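Local coordinates for protein oxidoreductase, Gfo/Idh/MocA family (Vibrio cholerae, PDB 1XEA) that probably acts as a nicotinamide-nucleotide-dependent oxidoreductase of the Gfo/Idh/MocA family on a substrate not yet established, at residues L30-R35 with A51-Y56; D65-H70 with I88-D93; T73-S77 with V92-A98; F83-G87 with H113-L117. Numbering follows the deposited sequence.

Interaction 1 of 4, residues L30-R35 with A51-Y56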
loop_
_atom_site.group_PDB
_atom_site.type_symbol
_atom_site.label_atom_id
_atom_site.label_comp_id
_atom_site.label_asym_id
_atom_site.label_seq_id
_atom_site.Cartn_x
_atom_site.Cartn_y
_atom_site.Cartn_z
ATOM N N LEU A 30 21.934 35.608 -11.850
ATOM C CA LEU A 30 22.168 34.621 -12.890
ATOM C C LEU A 30 22.658 35.228 -14.192
ATOM O O LEU A 30 22.380 36.390 -14.504
ATOM C CB LEU A 30 20.889 33.826 -13.157
ATOM C CG LEU A 30 20.753 32.458 -12.487
ATOM C CD1 LEU A 30 19.357 31.918 -12.735
ATOM C CD2 LEU A 30 21.805 31.497 -13.041
ATOM N N VAL A 31 23.393 34.427 -14.951
ATOM C CA VAL A 31 23.916 34.856 -16.232
ATOM C C VAL A 31 23.689 33.709 -17.208
ATOM O O VAL A 31 24.494 32.787 -17.289
ATOM C CB VAL A 31 25.431 35.193 -16.142
ATOM C CG1 VAL A 31 25.915 35.722 -17.475
ATOM C CG2 VAL A 31 25.683 36.229 -15.046
ATOM N N LEU A 32 22.581 33.757 -17.936
ATOM C CA LEU A 32 22.279 32.695 -18.881
ATOM C C LEU A 32 23.200 32.697 -20.091
ATOM O O LEU A 32 23.625 33.748 -20.579
ATOM C CB LEU A 32 20.819 32.774 -19.335
ATOM C CG LEU A 32 19.779 32.588 -18.222
ATOM C CD1 LEU A 32 18.399 32.519 -18.840
ATOM C CD2 LEU A 32 20.063 31.316 -17.430
ATOM N N CYS A 33 23.510 31.497 -20.563
ATOM C CA CYS A 33 24.378 31.330 -21.711
ATOM C C CYS A 33 24.111 30.021 -22.426
ATOM O O CYS A 33 24.094 28.954 -21.812
ATOM C CB CYS A 33 25.833 31.355 -21.277
ATOM S SG CYS A 33 26.943 30.855 -22.590
ATOM N N THR A 34 23.920 30.103 -23.735
ATOM C CA THR A 34 23.665 28.909 -24.513
ATOM C C THR A 34 23.820 29.214 -25.997
ATOM O O THR A 34 23.693 30.366 -26.417
ATOM C CB THR A 34 22.248 28.349 -24.198
ATOM O OG1 THR A 34 22.043 27.111 -24.890
ATOM C CG2 THR A 34 21.177 29.342 -24.597
ATOM N N ARG A 35 24.127 28.182 -26.781
ATOM C CA ARG A 35 24.314 28.332 -28.224
ATOM C C ARG A 35 23.113 29.002 -28.884
ATOM O O ARG A 35 23.219 30.125 -29.374
ATOM C CB ARG A 35 24.566 26.960 -28.873
ATOM C CG ARG A 35 26.009 26.467 -28.810
ATOM C CD ARG A 35 26.934 27.303 -29.696
ATOM N NE ARG A 35 28.340 26.910 -29.562
ATOM C CZ ARG A 35 29.271 27.615 -28.915
ATOM N NH1 ARG A 35 28.955 28.767 -28.336
ATOM N NH2 ARG A 35 30.519 27.159 -28.835
ATOM N N ALA A 51 21.731 39.550 -17.785
ATOM C CA ALA A 51 22.990 38.990 -18.266
ATOM C C ALA A 51 22.763 37.835 -19.242
ATOM O O ALA A 51 22.649 36.682 -18.832
ATOM C CB ALA A 51 23.831 38.521 -17.080
ATOM N N THR A 52 22.696 38.152 -20.532
ATOM C CA THR A 52 22.494 37.139 -21.565
ATOM C C THR A 52 23.807 36.921 -22.290
ATOM O O THR A 52 24.666 37.802 -22.293
ATOM C CB THR A 52 21.425 37.570 -22.572
ATOM O OG1 THR A 52 20.201 37.830 -21.872
ATOM C CG2 THR A 52 21.188 36.475 -23.600
ATOM N N CYS A 53 23.959 35.764 -22.927
ATOM C CA CYS A 53 25.219 35.451 -23.587
ATOM C C CYS A 53 25.096 34.215 -24.475
ATOM O O CYS A 53 24.337 33.302 -24.169
ATOM C CB CYS A 53 26.250 35.222 -22.482
ATOM S SG CYS A 53 27.942 34.897 -22.946
ATOM N N THR A 54 25.843 34.176 -25.573
ATOM C CA THR A 54 25.781 33.017 -26.463
ATOM C C THR A 54 27.087 32.234 -26.503
ATOM O O THR A 54 27.090 31.017 -26.708
ATOM C CB THR A 54 25.433 33.425 -27.904
ATOM O OG1 THR A 54 24.115 33.975 -27.936
ATOM C CG2 THR A 54 25.479 32.215 -28.831
ATOM N N ASP A 55 28.197 32.941 -26.330
ATOM C CA ASP A 55 29.513 32.311 -26.342
ATOM C C ASP A 55 30.027 32.157 -24.912
ATOM O O ASP A 55 30.143 33.136 -24.174
ATOM C CB ASP A 55 30.493 33.157 -27.156
ATOM C CG ASP A 55 31.822 32.468 -27.358
ATOM O OD1 ASP A 55 32.506 32.191 -26.350
ATOM O OD2 ASP A 55 32.177 32.204 -28.528
ATOM N N TYR A 56 30.351 30.921 -24.538
ATOM C CA TYR A 56 30.827 30.624 -23.194
ATOM C C TYR A 56 32.023 31.445 -22.755
ATOM O O TYR A 56 32.464 31.323 -21.617
ATOM C CB TYR A 56 31.142 29.129 -23.063
ATOM C CG TYR A 56 32.378 28.663 -23.789
ATOM C CD1 TYR A 56 33.644 28.836 -23.231
ATOM C CD2 TYR A 56 32.281 28.018 -25.020
ATOM C CE1 TYR A 56 34.789 28.375 -23.879
ATOM C CE2 TYR A 56 33.418 27.550 -25.684
ATOM C CZ TYR A 56 34.674 27.731 -25.108
ATOM O OH TYR A 56 35.806 27.270 -25.758
#

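Interaction 2 of 4, residues D65-H70 with I88-D93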
loop_
_atom_site.group_PDB
_atom_site.type_symbol
_atom_site.label_atom_id
_atom_site.label_comp_id
_atom_site.label_asym_id
_atom_site.label_seq_id
_atom_site.Cartn_x
_atom_site.Cartn_y
_atom_site.Cartn_z
ATOM N N ASP A 65 31.087 34.459 -10.207
ATOM C CA ASP A 65 31.773 33.815 -9.094
ATOM C C ASP A 65 31.911 32.315 -9.307
ATOM O O ASP A 65 32.685 31.648 -8.617
ATOM C CB ASP A 65 31.019 34.102 -7.798
ATOM C CG ASP A 65 31.096 35.562 -7.402
ATOM O OD1 ASP A 65 32.201 36.011 -7.007
ATOM O OD2 ASP A 65 30.059 36.261 -7.500
ATOM N N ALA A 66 31.156 31.795 -10.269
ATOM C CA ALA A 66 31.188 30.379 -10.596
ATOM C C ALA A 66 30.304 30.095 -11.816
ATOM O O ALA A 66 29.437 30.901 -12.168
ATOM C CB ALA A 66 30.720 29.557 -9.395
ATOM N N VAL A 67 30.540 28.950 -12.460
ATOM C CA VAL A 67 29.771 28.527 -13.629
ATOM C C VAL A 67 29.209 27.116 -13.435
ATOM O O VAL A 67 29.817 26.277 -12.767
ATOM C CB VAL A 67 30.635 28.533 -14.915
ATOM C CG1 VAL A 67 31.092 29.940 -15.227
ATOM C CG2 VAL A 67 31.822 27.614 -14.751
HETATM N N MSE A 68 28.033 26.874 -14.005
HETATM C CA MSE A 68 27.373 25.572 -13.928
HETATM C C MSE A 68 27.171 25.093 -15.349
HETATM O O MSE A 68 26.341 25.627 -16.081
HETATM C CB MSE A 68 26.018 25.698 -13.230
HETATM C CG MSE A 68 26.119 26.007 -11.752
HETATM SE SE MSE A 68 24.428 26.321 -10.877
HETATM C CE MSE A 68 23.695 24.530 -10.951
ATOM N N ILE A 69 27.932 24.087 -15.750
ATOM C CA ILE A 69 27.824 23.582 -17.108
ATOM C C ILE A 69 26.750 22.511 -17.216
ATOM O O ILE A 69 26.809 21.498 -16.534
ATOM C CB ILE A 69 29.171 23.022 -17.551
ATOM C CG1 ILE A 69 30.215 24.137 -17.444
ATOM C CG2 ILE A 69 29.073 22.476 -18.966
ATOM C CD1 ILE A 69 31.633 23.650 -17.425
ATOM N N HIS A 70 25.763 22.730 -18.072
ATOM C CA HIS A 70 24.696 21.752 -18.210
ATOM C C HIS A 70 24.638 21.249 -19.633
ATOM O O HIS A 70 23.722 20.524 -20.016
ATOM C CB HIS A 70 23.360 22.376 -17.830
ATOM C CG HIS A 70 23.382 23.075 -16.508
ATOM N ND1 HIS A 70 23.458 22.400 -15.307
ATOM C CD2 HIS A 70 23.364 24.392 -16.198
ATOM C CE1 HIS A 70 23.484 23.273 -14.316
ATOM N NE2 HIS A 70 23.428 24.488 -14.829
ATOM N N ILE A 88 38.014 29.456 -11.659
ATOM C CA ILE A 88 36.646 29.711 -11.234
ATOM C C ILE A 88 35.963 28.418 -10.788
ATOM O O ILE A 88 36.006 27.414 -11.497
ATOM C CB ILE A 88 35.850 30.342 -12.387
ATOM C CG1 ILE A 88 36.571 31.604 -12.858
ATOM C CG2 ILE A 88 34.438 30.669 -11.945
ATOM C CD1 ILE A 88 35.959 32.237 -14.078
ATOM N N PRO A 89 35.341 28.420 -9.593
ATOM C CA PRO A 89 34.658 27.215 -9.109
ATOM C C PRO A 89 33.733 26.710 -10.217
ATOM O O PRO A 89 32.871 27.445 -10.698
ATOM C CB PRO A 89 33.887 27.729 -7.901
ATOM C CG PRO A 89 34.793 28.805 -7.374
ATOM C CD PRO A 89 35.203 29.528 -8.630
ATOM N N THR A 90 33.916 25.465 -10.631
ATOM C CA THR A 90 33.086 24.921 -11.699
ATOM C C THR A 90 32.144 23.800 -11.257
ATOM O O THR A 90 32.509 22.927 -10.469
ATOM C CB THR A 90 33.963 24.389 -12.871
ATOM O OG1 THR A 90 34.725 25.468 -13.417
ATOM C CG2 THR A 90 33.107 23.781 -13.974
ATOM N N PHE A 91 30.931 23.830 -11.796
ATOM C CA PHE A 91 29.924 22.827 -11.508
ATOM C C PHE A 91 29.556 22.172 -12.825
ATOM O O PHE A 91 29.383 22.857 -13.835
ATOM C CB PHE A 91 28.689 23.480 -10.906
ATOM C CG PHE A 91 27.527 22.550 -10.758
ATOM C CD1 PHE A 91 27.378 21.777 -9.617
ATOM C CD2 PHE A 91 26.577 22.443 -11.767
ATOM C CE1 PHE A 91 26.295 20.908 -9.476
ATOM C CE2 PHE A 91 25.490 21.577 -11.637
ATOM C CZ PHE A 91 25.351 20.808 -10.489
ATOM N N VAL A 92 29.449 20.849 -12.813
ATOM C CA VAL A 92 29.092 20.108 -14.013
ATOM C C VAL A 92 28.087 19.036 -13.652
ATOM O O VAL A 92 28.286 18.286 -12.704
ATOM C CB VAL A 92 30.322 19.432 -14.666
ATOM C CG1 VAL A 92 29.892 18.649 -15.901
ATOM C CG2 VAL A 92 31.349 20.486 -15.054
ATOM N N ASP A 93 27.002 18.967 -14.410
ATOM C CA ASP A 93 25.975 17.976 -14.154
ATOM C C ASP A 93 26.470 16.607 -14.594
ATOM O O ASP A 93 27.052 16.468 -15.667
ATOM C CB ASP A 93 24.691 18.350 -14.897
ATOM C CG ASP A 93 23.545 17.415 -14.580
ATOM O OD1 ASP A 93 23.323 17.132 -13.375
ATOM O OD2 ASP A 93 22.851 16.971 -15.530
#

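Interaction 3 of 4, residues T73-S77 with V92-A98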
loop_
_atom_site.group_PDB
_atom_site.type_symbol
_atom_site.label_atom_id
_atom_site.label_comp_id
_atom_site.label_asym_id
_atom_site.label_seq_id
_atom_site.Cartn_x
_atom_site.Cartn_y
_atom_site.Cartn_z
ATOM N N THR A 73 27.373 15.960 -22.690
ATOM C CA THR A 73 28.523 15.337 -22.068
ATOM C C THR A 73 29.812 15.549 -22.862
ATOM O O THR A 73 30.883 15.725 -22.277
ATOM C CB THR A 73 28.299 13.821 -21.880
ATOM O OG1 THR A 73 26.992 13.585 -21.339
ATOM C CG2 THR A 73 29.339 13.250 -20.937
ATOM N N ASP A 74 29.700 15.549 -24.189
ATOM C CA ASP A 74 30.855 15.696 -25.085
ATOM C C ASP A 74 31.452 17.095 -25.137
ATOM O O ASP A 74 32.379 17.357 -25.904
ATOM C CB ASP A 74 30.476 15.248 -26.508
ATOM C CG ASP A 74 29.327 16.056 -27.098
ATOM O OD1 ASP A 74 29.536 17.239 -27.444
ATOM O OD2 ASP A 74 28.206 15.507 -27.215
ATOM N N VAL A 75 30.929 17.989 -24.313
ATOM C CA VAL A 75 31.414 19.356 -24.297
ATOM C C VAL A 75 31.852 19.729 -22.893
ATOM O O VAL A 75 32.395 20.810 -22.673
ATOM C CB VAL A 75 30.312 20.322 -24.725
ATOM C CG1 VAL A 75 30.895 21.677 -25.003
ATOM C CG2 VAL A 75 29.592 19.776 -25.934
ATOM N N HIS A 76 31.621 18.831 -21.942
ATOM C CA HIS A 76 31.994 19.111 -20.564
ATOM C C HIS A 76 33.476 19.457 -20.425
ATOM O O HIS A 76 33.817 20.558 -19.997
ATOM C CB HIS A 76 31.664 17.923 -19.649
ATOM C CG HIS A 76 30.201 17.636 -19.513
ATOM N ND1 HIS A 76 29.230 18.608 -19.627
ATOM C CD2 HIS A 76 29.548 16.487 -19.216
ATOM C CE1 HIS A 76 28.043 18.069 -19.407
ATOM N NE2 HIS A 76 28.208 16.784 -19.155
ATOM N N SER A 77 34.352 18.520 -20.787
ATOM C CA SER A 77 35.798 18.739 -20.672
ATOM C C SER A 77 36.228 20.111 -21.154
ATOM O O SER A 77 36.956 20.826 -20.465
ATOM C CB SER A 77 36.576 17.677 -21.449
ATOM O OG SER A 77 36.564 16.445 -20.757
ATOM N N VAL A 92 29.449 20.849 -12.813
ATOM C CA VAL A 92 29.092 20.108 -14.013
ATOM C C VAL A 92 28.087 19.036 -13.652
ATOM O O VAL A 92 28.286 18.286 -12.704
ATOM C CB VAL A 92 30.322 19.432 -14.666
ATOM C CG1 VAL A 92 29.892 18.649 -15.901
ATOM C CG2 VAL A 92 31.349 20.486 -15.054
ATOM N N ASP A 93 27.002 18.967 -14.410
ATOM C CA ASP A 93 25.975 17.976 -14.154
ATOM C C ASP A 93 26.470 16.607 -14.594
ATOM O O ASP A 93 27.052 16.468 -15.667
ATOM C CB ASP A 93 24.691 18.350 -14.897
ATOM C CG ASP A 93 23.545 17.415 -14.580
ATOM O OD1 ASP A 93 23.323 17.132 -13.375
ATOM O OD2 ASP A 93 22.851 16.971 -15.530
ATOM N N LYS A 94 26.246 15.603 -13.753
ATOM C CA LYS A 94 26.668 14.237 -14.044
ATOM C C LYS A 94 26.158 13.820 -15.418
ATOM O O LYS A 94 25.048 14.166 -15.802
ATOM C CB LYS A 94 26.131 13.288 -12.973
ATOM C CG LYS A 94 24.623 13.135 -12.978
ATOM C CD LYS A 94 24.175 12.118 -14.017
ATOM C CE LYS A 94 22.773 12.417 -14.531
ATOM N NZ LYS A 94 22.341 11.381 -15.506
ATOM N N PRO A 95 26.968 13.063 -16.177
ATOM C CA PRO A 95 28.315 12.641 -15.779
ATOM C C PRO A 95 29.361 13.723 -16.071
ATOM O O PRO A 95 29.134 14.607 -16.902
ATOM C CB PRO A 95 28.524 11.384 -16.616
ATOM C CG PRO A 95 27.838 11.746 -17.895
ATOM C CD PRO A 95 26.555 12.389 -17.420
ATOM N N LEU A 96 30.502 13.654 -15.388
ATOM C CA LEU A 96 31.573 14.633 -15.588
ATOM C C LEU A 96 32.113 14.527 -17.009
ATOM O O LEU A 96 32.418 15.531 -17.656
ATOM C CB LEU A 96 32.715 14.392 -14.594
ATOM C CG LEU A 96 33.987 15.252 -14.725
ATOM C CD1 LEU A 96 33.652 16.730 -14.599
ATOM C CD2 LEU A 96 34.975 14.841 -13.641
ATOM N N ALA A 97 32.220 13.298 -17.490
ATOM C CA ALA A 97 32.721 13.059 -18.822
ATOM C C ALA A 97 32.447 11.615 -19.199
ATOM O O ALA A 97 32.206 10.774 -18.331
ATOM C CB ALA A 97 34.214 13.347 -18.884
ATOM N N ALA A 98 32.498 11.338 -20.498
ATOM C CA ALA A 98 32.242 10.008 -21.030
ATOM C C ALA A 98 33.335 8.996 -20.727
ATOM O O ALA A 98 33.210 7.824 -21.074
ATOM C CB ALA A 98 32.022 10.097 -22.529
#

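Interaction 4 of 4, residues F83-G87 with H113-L117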
loop_
_atom_site.group_PDB
_atom_site.type_symbol
_atom_site.label_atom_id
_atom_site.label_comp_id
_atom_site.label_asym_id
_atom_site.label_seq_id
_atom_site.Cartn_x
_atom_site.Cartn_y
_atom_site.Cartn_z
ATOM N N PHE A 83 37.021 27.192 -17.656
ATOM C CA PHE A 83 36.840 27.989 -16.455
ATOM C C PHE A 83 37.712 27.508 -15.313
ATOM O O PHE A 83 38.029 28.275 -14.405
ATOM C CB PHE A 83 35.377 27.990 -16.032
ATOM C CG PHE A 83 34.453 28.486 -17.096
ATOM C CD1 PHE A 83 33.957 27.619 -18.061
ATOM C CD2 PHE A 83 34.095 29.828 -17.151
ATOM C CE1 PHE A 83 33.116 28.080 -19.064
ATOM C CE2 PHE A 83 33.255 30.300 -18.150
ATOM C CZ PHE A 83 32.763 29.424 -19.108
ATOM N N LEU A 84 38.100 26.239 -15.356
ATOM C CA LEU A 84 38.954 25.706 -14.308
ATOM C C LEU A 84 40.315 26.377 -14.376
ATOM O O LEU A 84 40.933 26.654 -13.343
ATOM C CB LEU A 84 39.105 24.196 -14.452
ATOM C CG LEU A 84 37.911 23.405 -13.937
ATOM C CD1 LEU A 84 38.168 21.932 -14.179
ATOM C CD2 LEU A 84 37.712 23.673 -12.452
ATOM N N HIS A 85 40.784 26.644 -15.591
ATOM C CA HIS A 85 42.069 27.295 -15.760
ATOM C C HIS A 85 41.956 28.775 -15.375
ATOM O O HIS A 85 42.850 29.338 -14.729
ATOM C CB HIS A 85 42.551 27.137 -17.202
ATOM C CG HIS A 85 43.821 27.873 -17.487
ATOM N ND1 HIS A 85 44.687 28.285 -16.494
ATOM C CD2 HIS A 85 44.343 28.329 -18.649
ATOM C CE1 HIS A 85 45.680 28.969 -17.032
ATOM N NE2 HIS A 85 45.495 29.010 -18.341
ATOM N N LEU A 86 40.851 29.400 -15.769
ATOM C CA LEU A 86 40.606 30.799 -15.446
ATOM C C LEU A 86 40.435 30.963 -13.937
ATOM O O LEU A 86 40.203 32.069 -13.447
ATOM C CB LEU A 86 39.340 31.283 -16.144
ATOM C CG LEU A 86 39.373 31.198 -17.666
ATOM C CD1 LEU A 86 37.966 31.347 -18.233
ATOM C CD2 LEU A 86 40.296 32.274 -18.204
ATOM N N GLY A 87 40.532 29.851 -13.211
ATOM C CA GLY A 87 40.393 29.881 -11.764
ATOM C C GLY A 87 39.006 30.239 -11.258
ATOM O O GLY A 87 38.829 31.201 -10.508
ATOM N N HIS A 113 45.003 24.590 -10.209
ATOM C CA HIS A 113 44.498 25.951 -10.047
ATOM C C HIS A 113 43.760 26.156 -8.729
ATOM O O HIS A 113 43.196 27.223 -8.471
ATOM C CB HIS A 113 43.613 26.311 -11.239
ATOM C CG HIS A 113 44.365 26.387 -12.532
ATOM N ND1 HIS A 113 45.321 27.349 -12.781
ATOM C CD2 HIS A 113 44.332 25.600 -13.633
ATOM C CE1 HIS A 113 45.843 27.150 -13.978
ATOM N NE2 HIS A 113 45.260 26.095 -14.516
ATOM N N HIS A 114 43.802 25.128 -7.886
ATOM C CA HIS A 114 43.162 25.166 -6.577
ATOM C C HIS A 114 41.690 25.592 -6.669
ATOM O O HIS A 114 41.188 26.346 -5.834
ATOM C CB HIS A 114 43.938 26.114 -5.644
ATOM C CG HIS A 114 45.365 25.710 -5.406
ATOM N ND1 HIS A 114 45.718 24.500 -4.845
ATOM C CD2 HIS A 114 46.527 26.367 -5.639
ATOM C CE1 HIS A 114 47.033 24.428 -4.745
ATOM N NE2 HIS A 114 47.548 25.549 -5.220
ATOM N N GLN A 115 40.998 25.110 -7.689
ATOM C CA GLN A 115 39.597 25.446 -7.834
ATOM C C GLN A 115 38.734 24.232 -7.521
ATOM O O GLN A 115 39.183 23.092 -7.621
ATOM C CB GLN A 115 39.316 25.959 -9.240
ATOM C CG GLN A 115 39.847 27.349 -9.461
ATOM C CD GLN A 115 39.320 28.316 -8.426
ATOM O OE1 GLN A 115 38.119 28.361 -8.163
ATOM N NE2 GLN A 115 40.212 29.096 -7.833
ATOM N N PRO A 116 37.487 24.466 -7.097
ATOM C CA PRO A 116 36.579 23.372 -6.773
ATOM C C PRO A 116 35.787 22.973 -8.010
ATOM O O PRO A 116 35.301 23.829 -8.755
ATOM C CB PRO A 116 35.700 23.983 -5.699
ATOM C CG PRO A 116 35.520 25.364 -6.220
ATOM C CD PRO A 116 36.926 25.749 -6.639
ATOM N N LEU A 117 35.683 21.667 -8.218
ATOM C CA LEU A 117 34.949 21.093 -9.330
ATOM C C LEU A 117 33.882 20.190 -8.718
ATOM O O LEU A 117 34.175 19.108 -8.213
ATOM C CB LEU A 117 35.889 20.276 -10.211
ATOM C CG LEU A 117 35.249 19.493 -11.359
ATOM C CD1 LEU A 117 34.556 20.440 -12.336
ATOM C CD2 LEU A 117 36.330 18.697 -12.067
#

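Interaction 1 of 4, residues L30-R35 with A51-Y56
This is a backbone-led contact at the margin of the Rossmann domain, where the extended loop 51-56 runs alongside strand 28-33, the outermost strand on its side of the parallel sheet. The two segments run in the same direction, Val31 facing Ala51 and Cys33 facing Cys53, with CA atoms 4.7 and 4.6 Å apart. Thr34 N donates to Cys53 O at 3.3 Å, and CA-H...O contacts join Cys33 CA to Cys53 O (3.2 Å) and Thr54 CA to Thr34 O (3.4 Å). Among the side chains, Val31 CG1 lies 3.5 Å from Ala51 CB, Cys33 CB 4.1 Å from Cys53 CB, without a disulfide, and Thr54 CG2 3.1 Å from Arg35 O. Arg35 folds back so that NH1 makes a weak hydrogen bond to Thr54 O (3.3 Å). In related dehydrogenases the end of this strand faces the adenosine part of the cofactor. Strand 3-8 pairs with the other edge of strand 28-33, Leu40 of helix 37-46 packs on Leu32 and Thr54, and Tyr56 reaches helix 76-85, edge-to-face with Phe82.

Interaction 2 of 4, residues D65-H70 with I88-D93
Ile88 leads into strand 90-93, its CG2 resting 3.5 Å from Ala66 CA and its O taking a hydrogen bond from Thr90 OG1 (3.0 Å). Pro89 opens the pairing with strand 66-69: its O accepts from Val67 N at 3.3 Å, and its CB lies 4.0 Å from Ala66 CB. Thr90, level with Val67 in the parallel register, sets CG2 3.8 Å from Ile69 CD1. Phe91 makes the two shortest bonds, N to Val67 O (2.9 Å) and O from Ile69 N (2.7 Å). Its ring forms an oblique Met-aromatic contact with selenomethionine Met68, SE 5.1 Å from the ring centroid, and meets His70 rim to rim, Phe91 CE2 to His70 CE1 3.8 Å. Val92 CG2 touches Ile69 CD1 at 4.0 Å, under helix 76-85. At Asp93 the pairing loosens to a weak bond, N to Ile69 O at 3.3 Å, while its OD1 bonds to Tyr18. Strands 66-69 and 90-93 thus form the parallel pair of a beta-alpha-beta crossover, 12° apart in direction. Four backbone bonds join them, while alternate residues bond to the flanking strands; the largely apolar side chains pack against helices on both faces, as expected inside a Rossmann sheet.

Interaction 3 of 4, residues T73-S77 with V92-A98
A helix start and a strand end meet here. In 73-77 the chain enters helix 76-85, with Val75 at the N-cap and His76 N bonded to Thr73 O at 3.2 Å; in 92-98 it leaves strand 90-93 and bends at the cis peptide bond between Lys94 and Pro95. The closest CA atoms, those of Thr73 and Ala97, are 5.8 Å apart. His76 is the central side chain. Val92 CG1 sits over one face of its ring, 3.8 Å from the centroid, in a CH-pi contact, while His76 CD2 comes within 3.0 Å of Pro95 O and His76 CB within 3.2 Å of Leu96 O. NE2 of His76 is 3.3 Å from Pro95 O, but the angle is too poor for a hydrogen bond. The methyl of Thr73 adds to this packing: CG2 lies 3.7 Å from both Pro95 CG and Ala98 N. Ser77 bonds through OG to Glu102 in helix 100-112, and Leu96 N is hydrogen-bonded to His296 NE2. Joining the start of a crossover helix to the end of the following strand is typical of a Rossmann domain, and Asp93-Lys94-Pro95 probably corresponds to the Glu-Lys-Pro signature of the Gfo/Idh/MocA family, whose lysine in relatives belongs to the active site.

Interaction 4 of 4, residues F83-G87 with H113-L117
Helix 76-85 of the Rossmann-type domain ends here in a Schellman motif, packed against the turn that leads from helix 100-112 to strand 117-120. Within 83-87, Leu84 is the main apolar residue of the contact. Its CD1 meets Leu117 CD2 and its CD2 meets Gln115 CB, both at 4.3 Å, while its backbone O lies 3.4 Å from His113 CB. These contacts fill the space between the last helical turn and the start of strand 117-120, where Leu84 also packs on Ala110 and Thr90. His85, one residue on and more exposed, covers the His113 ring: its CA stands over the ring face, 3.8 Å from the centroid, as a CH-pi contact. The two imidazoles meet obliquely, centroids 4.6 Å apart and planes at 34°, with His85 ND1 3.0 Å from His113 NE2. Gly87 then leaves the helix with phi near 67°, a conformation readily adopted without a side chain; its N probably makes a weak bond to Leu84 O (3.2 Å), although the position of that N is uncertain. Gly87 passes beside the folded side chain of Gln115, whose CD comes to 3.4 Å from Gly87 C.

In the fold
Interaction 2 has the most backbone bonds and, like interaction 3, is buried, joining neighbouring strands well inside the parallel sheet. Interaction 3 lacks such pairing: it continues from the same strand, sharing Val92 and Asp93, and relies on ring and methyl packing at the end of the sheet where 92-98 leaves it. Interactions 1 and 4 lie farther out and are only partly buried. The first borders the sheet through a single clear backbone bond and CA-H...O contacts; the second closes the far end of helix 76-85, whose start belongs to interaction 3. Interactions 2 and 4 meet directly, Thr90 N lying 2.8 Å from Pro116 O in a probable hydrogen bond, whereas Tyr56 O to Phe83 CZ (3.2 Å) links interactions 1 and 4.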